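Local coordinates for protein branched-chain-amino-acid aminotransferase (Thermoproteus uzoniensis 768-20, PDB 6THQ) that catalyses pyridoxal-5'-phosphate-dependent transfer of an amino group to 2-oxoglutarate, probably from leucine, isoleucine and valine, in branched-chain amino acid metabolism, at residues A[149-154]-A[164-169]; A[194-199]-A[217-222]. All blocks are in the same frame, centred on the assembly; numbering follows the deposited sequence. Where two conformers were deposited one is given.

Contact 1: residues A[149-154]-A[164-169]. With PLP (pyridoxal-5'-phosphate), chain D; PY5 (2-[O-phosphonopyridoxyl]-amino-pentanoic acid), chain E.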
loop_
_atom_site.group_PDB
_atom_site.type_symbol
_atom_site.label_atom_id
_atom_site.label_comp_id
_atom_site.label_asym_id
_atom_site.label_seq_id
_atom_site.Cartn_x
_atom_site.Cartn_y
_atom_site.Cartn_z
ATOM N N TRP A 149 1.451 5.166 -15.732
ATOM C CA TRP A 149 1.791 5.244 -14.307
ATOM C C TRP A 149 3.296 5.257 -14.145
ATOM O O TRP A 149 3.969 4.361 -14.664
ATOM C CB TRP A 149 1.212 4.028 -13.535
ATOM C CG TRP A 149 -0.245 4.068 -13.453
ATOM C CD1 TRP A 149 -1.150 3.362 -14.274
ATOM C CD2 TRP A 149 -1.045 4.893 -12.579
ATOM N NE1 TRP A 149 -2.423 3.695 -13.915
ATOM C CE2 TRP A 149 -2.410 4.609 -12.880
ATOM C CE3 TRP A 149 -0.753 5.785 -11.548
ATOM C CZ2 TRP A 149 -3.492 5.236 -12.191
ATOM C CZ3 TRP A 149 -1.826 6.383 -10.827
ATOM C CH2 TRP A 149 -3.169 6.119 -11.179
ATOM N N ARG A 150 3.797 6.205 -13.370
ATOM C CA ARG A 150 5.206 6.268 -13.025
ATOM C C ARG A 150 5.502 5.407 -11.823
ATOM O O ARG A 150 4.627 5.201 -10.968
ATOM C CB ARG A 150 5.639 7.727 -12.758
ATOM C CG ARG A 150 5.590 8.680 -13.994
ATOM C CD ARG A 150 6.518 8.223 -15.165
ATOM N NE ARG A 150 6.576 9.111 -16.330
ATOM C CZ ARG A 150 5.888 8.958 -17.478
ATOM N NH1 ARG A 150 5.053 7.965 -17.626
ATOM N NH2 ARG A 150 6.054 9.816 -18.506
ATOM N N ARG A 151 6.715 4.833 -11.778
ATOM C CA ARG A 151 7.093 4.100 -10.607
ATOM C C ARG A 151 7.111 5.022 -9.384
ATOM O O ARG A 151 7.666 6.141 -9.465
ATOM C CB ARG A 151 8.519 3.561 -10.791
ATOM C CG ARG A 151 8.910 2.584 -9.674
ATOM C CD ARG A 151 8.172 1.268 -9.892
ATOM N NE ARG A 151 8.798 0.223 -9.133
ATOM C CZ ARG A 151 8.233 -0.385 -8.088
ATOM N NH1 ARG A 151 7.003 -0.061 -7.740
ATOM N NH2 ARG A 151 8.885 -1.342 -7.419
ATOM N N VAL A 152 6.668 4.535 -8.229
ATOM C CA VAL A 152 6.642 5.416 -7.075
ATOM C C VAL A 152 8.029 5.814 -6.700
ATOM O O VAL A 152 8.983 5.001 -6.757
ATOM C CB VAL A 152 6.186 4.743 -5.739
ATOM C CG1 VAL A 152 4.933 5.270 -5.196
ATOM C CG2 VAL A 152 6.272 3.282 -5.702
ATOM N N HIS A 153 8.145 6.997 -6.120
ATOM C CA HIS A 153 9.455 7.611 -5.915
ATOM C C HIS A 153 9.924 7.489 -4.489
ATOM O O HIS A 153 9.136 7.555 -3.531
ATOM C CB HIS A 153 9.340 9.093 -6.258
ATOM C CG HIS A 153 10.658 9.789 -6.382
ATOM N ND1 HIS A 153 11.194 10.554 -5.372
ATOM C CD2 HIS A 153 11.550 9.828 -7.403
ATOM C CE1 HIS A 153 12.347 11.057 -5.777
ATOM N NE2 HIS A 153 12.572 10.645 -7.014
ATOM N N THR A 154 11.240 7.398 -4.361
ATOM C CA THR A 154 11.934 7.149 -3.090
ATOM C C THR A 154 11.622 8.234 -2.027
ATOM O O THR A 154 11.620 7.989 -0.783
ATOM C CB THR A 154 13.468 7.017 -3.322
ATOM O OG1 THR A 154 14.104 6.780 -2.082
ATOM C CG2 THR A 154 14.112 8.327 -3.985
ATOM N N THR A 164 4.402 -4.090 1.105
ATOM C CA THR A 164 3.114 -4.389 0.501
ATOM C C THR A 164 2.399 -3.182 -0.092
ATOM O O THR A 164 1.914 -3.250 -1.203
ATOM C CB THR A 164 2.209 -5.004 1.580
ATOM O OG1 THR A 164 2.164 -4.094 2.672
ATOM C CG2 THR A 164 2.764 -6.396 2.075
ATOM N N GLY A 165 2.312 -2.083 0.647
ATOM C CA GLY A 165 1.495 -0.967 0.184
ATOM C C GLY A 165 2.037 -0.379 -1.117
ATOM O O GLY A 165 1.252 0.104 -1.898
ATOM N N ILE A 166 3.360 -0.449 -1.374
ATOM C CA ILE A 166 3.967 0.004 -2.611
ATOM C C ILE A 166 3.383 -0.647 -3.848
ATOM O O ILE A 166 3.252 -0.030 -4.909
ATOM C CB ILE A 166 5.493 -0.228 -2.526
ATOM C CG1 ILE A 166 6.033 0.656 -1.413
ATOM C CG2 ILE A 166 6.180 0.226 -3.767
ATOM C CD1 ILE A 166 7.524 0.598 -1.208
ATOM N N TYR A 167 2.957 -1.883 -3.722
ATOM C CA TYR A 167 2.472 -2.654 -4.883
ATOM C C TYR A 167 1.163 -2.249 -5.522
ATOM O O TYR A 167 0.790 -2.778 -6.595
ATOM C CB TYR A 167 2.508 -4.139 -4.573
ATOM C CG TYR A 167 3.899 -4.639 -4.718
ATOM C CD1 TYR A 167 4.844 -4.326 -3.767
ATOM C CD2 TYR A 167 4.313 -5.311 -5.874
ATOM C CE1 TYR A 167 6.184 -4.679 -3.914
ATOM C CE2 TYR A 167 5.646 -5.707 -6.052
ATOM C CZ TYR A 167 6.577 -5.389 -5.055
ATOM O OH TYR A 167 7.902 -5.716 -5.136
ATOM N N LEU A 168 0.445 -1.331 -4.902
ATOM C CA LEU A 168 -0.706 -0.713 -5.576
ATOM C C LEU A 168 -0.212 -0.038 -6.873
ATOM O O LEU A 168 -0.872 -0.071 -7.922
ATOM C CB LEU A 168 -1.383 0.301 -4.628
ATOM C CG LEU A 168 -2.564 1.105 -5.165
ATOM C CD1 LEU A 168 -3.698 0.239 -5.698
ATOM C CD2 LEU A 168 -3.066 2.028 -4.048
ATOM N N ASN A 169 0.993 0.545 -6.795
ATOM C CA ASN A 169 1.692 1.106 -7.956
ATOM C C ASN A 169 1.917 0.010 -9.034
ATOM O O ASN A 169 1.646 0.263 -10.216
ATOM C CB ASN A 169 3.021 1.685 -7.467
ATOM C CG ASN A 169 3.862 2.350 -8.551
ATOM O OD1 ASN A 169 5.059 2.048 -8.671
ATOM N ND2 ASN A 169 3.290 3.338 -9.275
HETATM N N1 PLP D . 10.571 -5.926 -8.911
HETATM C C2 PLP D . 9.480 -6.024 -8.122
HETATM C C2A PLP D . 8.583 -4.832 -8.102
HETATM C C3 PLP D . 9.181 -7.299 -7.396
HETATM O O3 PLP D . 8.083 -7.493 -6.599
HETATM C C4 PLP D . 10.160 -8.417 -7.546
HETATM C C4A PLP D . 9.932 -9.730 -6.808
HETATM C C5 PLP D . 11.327 -8.144 -8.437
HETATM C C6 PLP D . 11.458 -6.909 -9.071
HETATM C C5A PLP D . 12.392 -9.184 -8.705
HETATM O O4P PLP D . 13.126 -9.432 -7.528
HETATM P P PLP D . 13.664 -10.921 -7.321
HETATM O O1P PLP D . 12.387 -11.716 -7.444
HETATM O O2P PLP D . 14.606 -11.163 -8.463
HETATM O O3P PLP D . 14.302 -10.831 -5.958
HETATM N N1 PY5 E . 10.669 -5.574 -9.489
HETATM C C2 PY5 E . 9.426 -5.789 -8.983
HETATM C C2A PY5 E . 8.431 -4.658 -8.983
HETATM C C3 PY5 E . 9.047 -7.173 -8.532
HETATM O O3 PY5 E . 7.793 -7.474 -8.061
HETATM C C4 PY5 E . 10.102 -8.243 -8.618
HETATM C C4A PY5 E . 9.828 -9.683 -8.191
HETATM C C5 PY5 E . 11.426 -7.840 -9.157
HETATM C C6 PY5 E . 11.624 -6.520 -9.548
HETATM C C5A PY5 E . 12.536 -8.884 -9.257
HETATM O O4P PY5 E . 12.811 -9.389 -7.942
HETATM P P PY5 E . 13.513 -10.808 -7.643
HETATM O O1P PY5 E . 12.378 -11.798 -7.684
HETATM O O2P PY5 E . 14.417 -11.039 -8.819
HETATM O O3P PY5 E . 14.181 -10.586 -6.293
HETATM N N PY5 E . 8.777 -9.572 -7.213
HETATM C CA PY5 E . 7.627 -10.429 -7.366
HETATM C C PY5 E . 8.267 -11.800 -7.508
HETATM O O PY5 E . 8.240 -12.289 -6.382
HETATM C CB PY5 E . 6.544 -9.894 -8.347
HETATM C CG PY5 E . 5.183 -9.767 -7.648
HETATM C CD PY5 E . 4.440 -11.089 -7.856
HETATM O OXT PY5 E . 8.810 -12.356 -8.521
#
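In the cofactor site of this class-IV aminotransferase, the amide of Asn169 in the first turn of helix 167-179 ties the helix to Arg150, Arg151 and Val152 in the loop that follows strand 142-146. With CG anti to the backbone N (chi1 -178°), the Asn169 side chain reaches across to the loop and uses both ends of its amide. On one side Asn169 ND2 donates to Arg150 O at 2.9 Å, close to the amide plane. The same nitrogen also bonds Met156 O of the second subunit, so the amide bridges loop, helix and dimer partner. On the other side OD1 accepts two bonds from different directions. Arg151 NH1, 3.0 Å from Asn169 OD1, lies in the carbonyl plane on a lone pair, and the guanidinium and amide are nearly coplanar, 6° apart. The backbone N of Val152, also 3.0 Å from Asn169 OD1, instead approaches from above the carbonyl plane. Four hydrogen bonds thus hold the buried amide in one rotation: two donated by ND2, two accepted by OD1. Arg151 starts away from the helix, but the bend at chi2 (74°) swings its guanidinium back. Its NE forms a salt bridge with Glu196. PLP and PY5 overlap as alternative occupants of the site, and Arg151 NH2 comes within 3.6 Å of the C2A methyl carbon of PLP. Tyr167 binds the cofactor, its OH hydrogen-bonded to PLP O3, which lies near the ring plane; the modelled length is too short to trust. An apolar contact completes the joint: Val152 CG2 packs on Ile166 CG2, 3.6 Å away.

Contact 2: residues A[194-199]-A[217-222]. With PY5 (2-[O-phosphonopyridoxyl]-amino-pentanoic acid), chain E; PLP (pyridoxal-5'-phosphate), chain D.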
loop_
_atom_site.group_PDB
_atom_site.type_symbol
_atom_site.label_atom_id
_atom_site.label_comp_id
_atom_site.label_asym_id
_atom_site.label_seq_id
_atom_site.Cartn_x
_atom_site.Cartn_y
_atom_site.Cartn_z
ATOM N N VAL A 194 13.646 4.442 -17.850
ATOM C CA VAL A 194 13.101 3.100 -17.795
ATOM C C VAL A 194 13.613 2.417 -16.533
ATOM O O VAL A 194 14.807 2.301 -16.368
ATOM C CB VAL A 194 13.549 2.295 -19.004
ATOM C CG1 VAL A 194 13.190 0.866 -18.830
ATOM C CG2 VAL A 194 12.834 2.791 -20.213
ATOM N N VAL A 195 12.742 1.969 -15.631
ATOM C CA VAL A 195 13.287 1.320 -14.441
ATOM C C VAL A 195 12.886 -0.143 -14.161
ATOM O O VAL A 195 13.701 -0.911 -13.640
ATOM C CB VAL A 195 13.110 2.164 -13.154
ATOM C CG1 VAL A 195 13.976 3.454 -13.222
ATOM C CG2 VAL A 195 11.612 2.415 -12.834
ATOM N N GLU A 196 11.666 -0.559 -14.482
ATOM C CA GLU A 196 11.170 -1.811 -13.898
ATOM C C GLU A 196 9.902 -2.246 -14.610
ATOM O O GLU A 196 9.168 -1.424 -15.138
ATOM C CB GLU A 196 10.856 -1.594 -12.429
ATOM C CG GLU A 196 11.313 -2.741 -11.563
ATOM C CD GLU A 196 11.468 -2.398 -10.080
ATOM O OE1 GLU A 196 11.880 -3.292 -9.349
ATOM O OE2 GLU A 196 11.167 -1.272 -9.607
ATOM N N GLY A 197 9.646 -3.547 -14.661
ATOM C CA GLY A 197 8.349 -4.041 -15.029
ATOM C C GLY A 197 7.507 -3.954 -13.775
ATOM O O GLY A 197 8.026 -3.648 -12.698
ATOM N N SER A 198 6.224 -4.265 -13.891
ATOM C CA SER A 198 5.379 -4.344 -12.689
ATOM C C SER A 198 5.898 -5.338 -11.670
ATOM O O SER A 198 5.801 -5.088 -10.460
ATOM C CB SER A 198 3.921 -4.644 -13.045
ATOM O OG SER A 198 3.777 -5.976 -13.516
ATOM N N GLY A 199 6.482 -6.439 -12.117
ATOM C CA GLY A 199 7.116 -7.373 -11.161
ATOM C C GLY A 199 8.432 -7.977 -11.601
ATOM O O GLY A 199 8.653 -9.144 -11.371
ATOM N N ASP A 217 18.075 4.476 -9.239
ATOM C CA ASP A 217 16.978 4.900 -10.059
ATOM C C ASP A 217 15.607 4.625 -9.475
ATOM O O ASP A 217 14.618 5.082 -9.991
ATOM C CB ASP A 217 17.119 4.311 -11.471
ATOM C CG ASP A 217 17.954 5.217 -12.390
ATOM O OD1 ASP A 217 18.438 6.299 -11.942
ATOM O OD2 ASP A 217 18.122 4.851 -13.567
ATOM N N GLY A 218 15.576 3.885 -8.395
ATOM C CA GLY A 218 14.383 3.644 -7.618
ATOM C C GLY A 218 13.712 2.348 -8.006
ATOM O O GLY A 218 12.605 2.344 -8.554
ATOM N N ILE A 219 14.434 1.258 -7.816
ATOM C CA ILE A 219 13.940 -0.048 -8.232
ATOM C C ILE A 219 14.118 -0.997 -7.055
ATOM O O ILE A 219 14.845 -0.681 -6.082
ATOM C CB ILE A 219 14.734 -0.628 -9.393
ATOM C CG1 ILE A 219 16.191 -0.835 -9.003
ATOM C CG2 ILE A 219 14.563 0.228 -10.623
ATOM C CD1 ILE A 219 17.009 -1.403 -10.168
ATOM N N LEU A 220 13.429 -2.139 -7.131
ATOM C CA LEU A 220 13.633 -3.237 -6.191
ATOM C C LEU A 220 15.023 -3.897 -6.496
ATOM O O LEU A 220 15.421 -4.111 -7.679
ATOM C CB LEU A 220 12.495 -4.267 -6.304
ATOM C CG LEU A 220 12.713 -5.241 -5.138
ATOM C CD1 LEU A 220 12.066 -4.664 -3.923
ATOM C CD2 LEU A 220 12.162 -6.633 -5.331
ATOM N N GLU A 221 15.799 -4.125 -5.449
ATOM C CA GLU A 221 17.111 -4.755 -5.579
ATOM C C GLU A 221 16.882 -6.287 -5.758
ATOM O O GLU A 221 16.953 -7.038 -4.787
ATOM C CB GLU A 221 17.924 -4.459 -4.331
ATOM C CG GLU A 221 19.305 -5.020 -4.446
ATOM C CD GLU A 221 20.282 -4.637 -3.315
ATOM O OE1 GLU A 221 19.850 -4.142 -2.233
ATOM O OE2 GLU A 221 21.501 -4.933 -3.562
ATOM N N GLY A 222 16.546 -6.709 -6.988
ATOM C CA GLY A 222 16.097 -8.061 -7.259
ATOM C C GLY A 222 17.235 -9.079 -7.066
ATOM O O GLY A 222 18.426 -8.796 -7.384
HETATM N N1 PY5 E . 10.669 -5.574 -9.489
HETATM C C2 PY5 E . 9.426 -5.789 -8.983
HETATM C C2A PY5 E . 8.431 -4.658 -8.983
HETATM C C3 PY5 E . 9.047 -7.173 -8.532
HETATM O O3 PY5 E . 7.793 -7.474 -8.061
HETATM C C4 PY5 E . 10.102 -8.243 -8.618
HETATM C C4A PY5 E . 9.828 -9.683 -8.191
HETATM C C5 PY5 E . 11.426 -7.840 -9.157
HETATM C C6 PY5 E . 11.624 -6.520 -9.548
HETATM C C5A PY5 E . 12.536 -8.884 -9.257
HETATM O O4P PY5 E . 12.811 -9.389 -7.942
HETATM P P PY5 E . 13.513 -10.808 -7.643
HETATM O O1P PY5 E . 12.378 -11.798 -7.684
HETATM O O2P PY5 E . 14.417 -11.039 -8.819
HETATM O O3P PY5 E . 14.181 -10.586 -6.293
HETATM N N PY5 E . 8.777 -9.572 -7.213
HETATM C CA PY5 E . 7.627 -10.429 -7.366
HETATM C C PY5 E . 8.267 -11.800 -7.508
HETATM O O PY5 E . 8.240 -12.289 -6.382
HETATM C CB PY5 E . 6.544 -9.894 -8.347
HETATM C CG PY5 E . 5.183 -9.767 -7.648
HETATM C CD PY5 E . 4.440 -11.089 -7.856
HETATM O OXT PY5 E . 8.810 -12.356 -8.521
HETATM N N1 PLP D . 10.571 -5.926 -8.911
HETATM C C2 PLP D . 9.480 -6.024 -8.122
HETATM C C2A PLP D . 8.583 -4.832 -8.102
HETATM C C3 PLP D . 9.181 -7.299 -7.396
HETATM O O3 PLP D . 8.083 -7.493 -6.599
HETATM C C4 PLP D . 10.160 -8.417 -7.546
HETATM C C4A PLP D . 9.932 -9.730 -6.808
HETATM C C5 PLP D . 11.327 -8.144 -8.437
HETATM C C6 PLP D . 11.458 -6.909 -9.071
HETATM C C5A PLP D . 12.392 -9.184 -8.705
HETATM O O4P PLP D . 13.126 -9.432 -7.528
HETATM P P PLP D . 13.664 -10.921 -7.321
HETATM O O1P PLP D . 12.387 -11.716 -7.444
HETATM O O2P PLP D . 14.606 -11.163 -8.463
HETATM O O3P PLP D . 14.302 -10.831 -5.958
HETATM O O HOH W 1 17.079 3.615 -15.807
#
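The end of strand 193-197 and the loop 217-222 run roughly parallel, closest at Val195 and Ile219, whose CA atoms lie 6.4 Å apart. The strand carries a classic beta bulge, Val195 and Glu196 both facing Met187 of the neighbouring strand 184-188, and both of these side chains are turned toward the loop. Glu196 carries the polar part of the contact. Extended beyond CG, its side chain passes Ile219 and brings the carboxylate to the backbone of Leu220: Glu196 OE1 accepts from Leu220 N at 2.9 Å, on its syn side but 30° out of the carboxylate plane, while OE2 gives the same N-H a weak second bond. PLP and PY5 are overlapping alternatives here. With OE2 held by a salt bridge to Arg151, Glu196 OE1 faces the pyridine nitrogen, 2.6 Å from PY5 N1, consistent with the glutamate that faces this nitrogen in class-IV aminotransferases. The chi1 of Leu220, -172°, carries its side chain away from the strand, and Leu220 CD2 lies against the cofactor ring, 3.5 Å from PLP C4. Gly222 occupies the N-cap position of helix 223-234, whose first residues, Ile223 and Thr224, hold the cofactor by hydrogen bonds. Farther from the cofactor, Ile219 CG2 rests against Val195 CB, and Val195 CG1 lies across Asp217 CB at 3.7 Å. Asp217 OD2 is bonded to Ser243 OG. At the far end a water donates to Val194 O (2.7 Å) and to Asp217 OD2 (2.8 Å).

How the contacts relate
Both contacts are buried and both border the cofactor, but from different elements: contact 1 joins a loop to helix 167-179 at the dimer interface, whereas contact 2 joins a bulged strand end to the loop leading into helix 223-234. The first relies on an amide that accepts from and donates to its neighbours, the second on a carboxylate that accepts, with a water at its partly exposed end; aliphatic packing accompanies both. They meet in the salt bridge of Arg151 NE with Glu196 OE2, 2.8 Å long. Asn169, which binds Arg151, is therefore consistent with a second-shell role in placing Glu196 before the pyridine nitrogen.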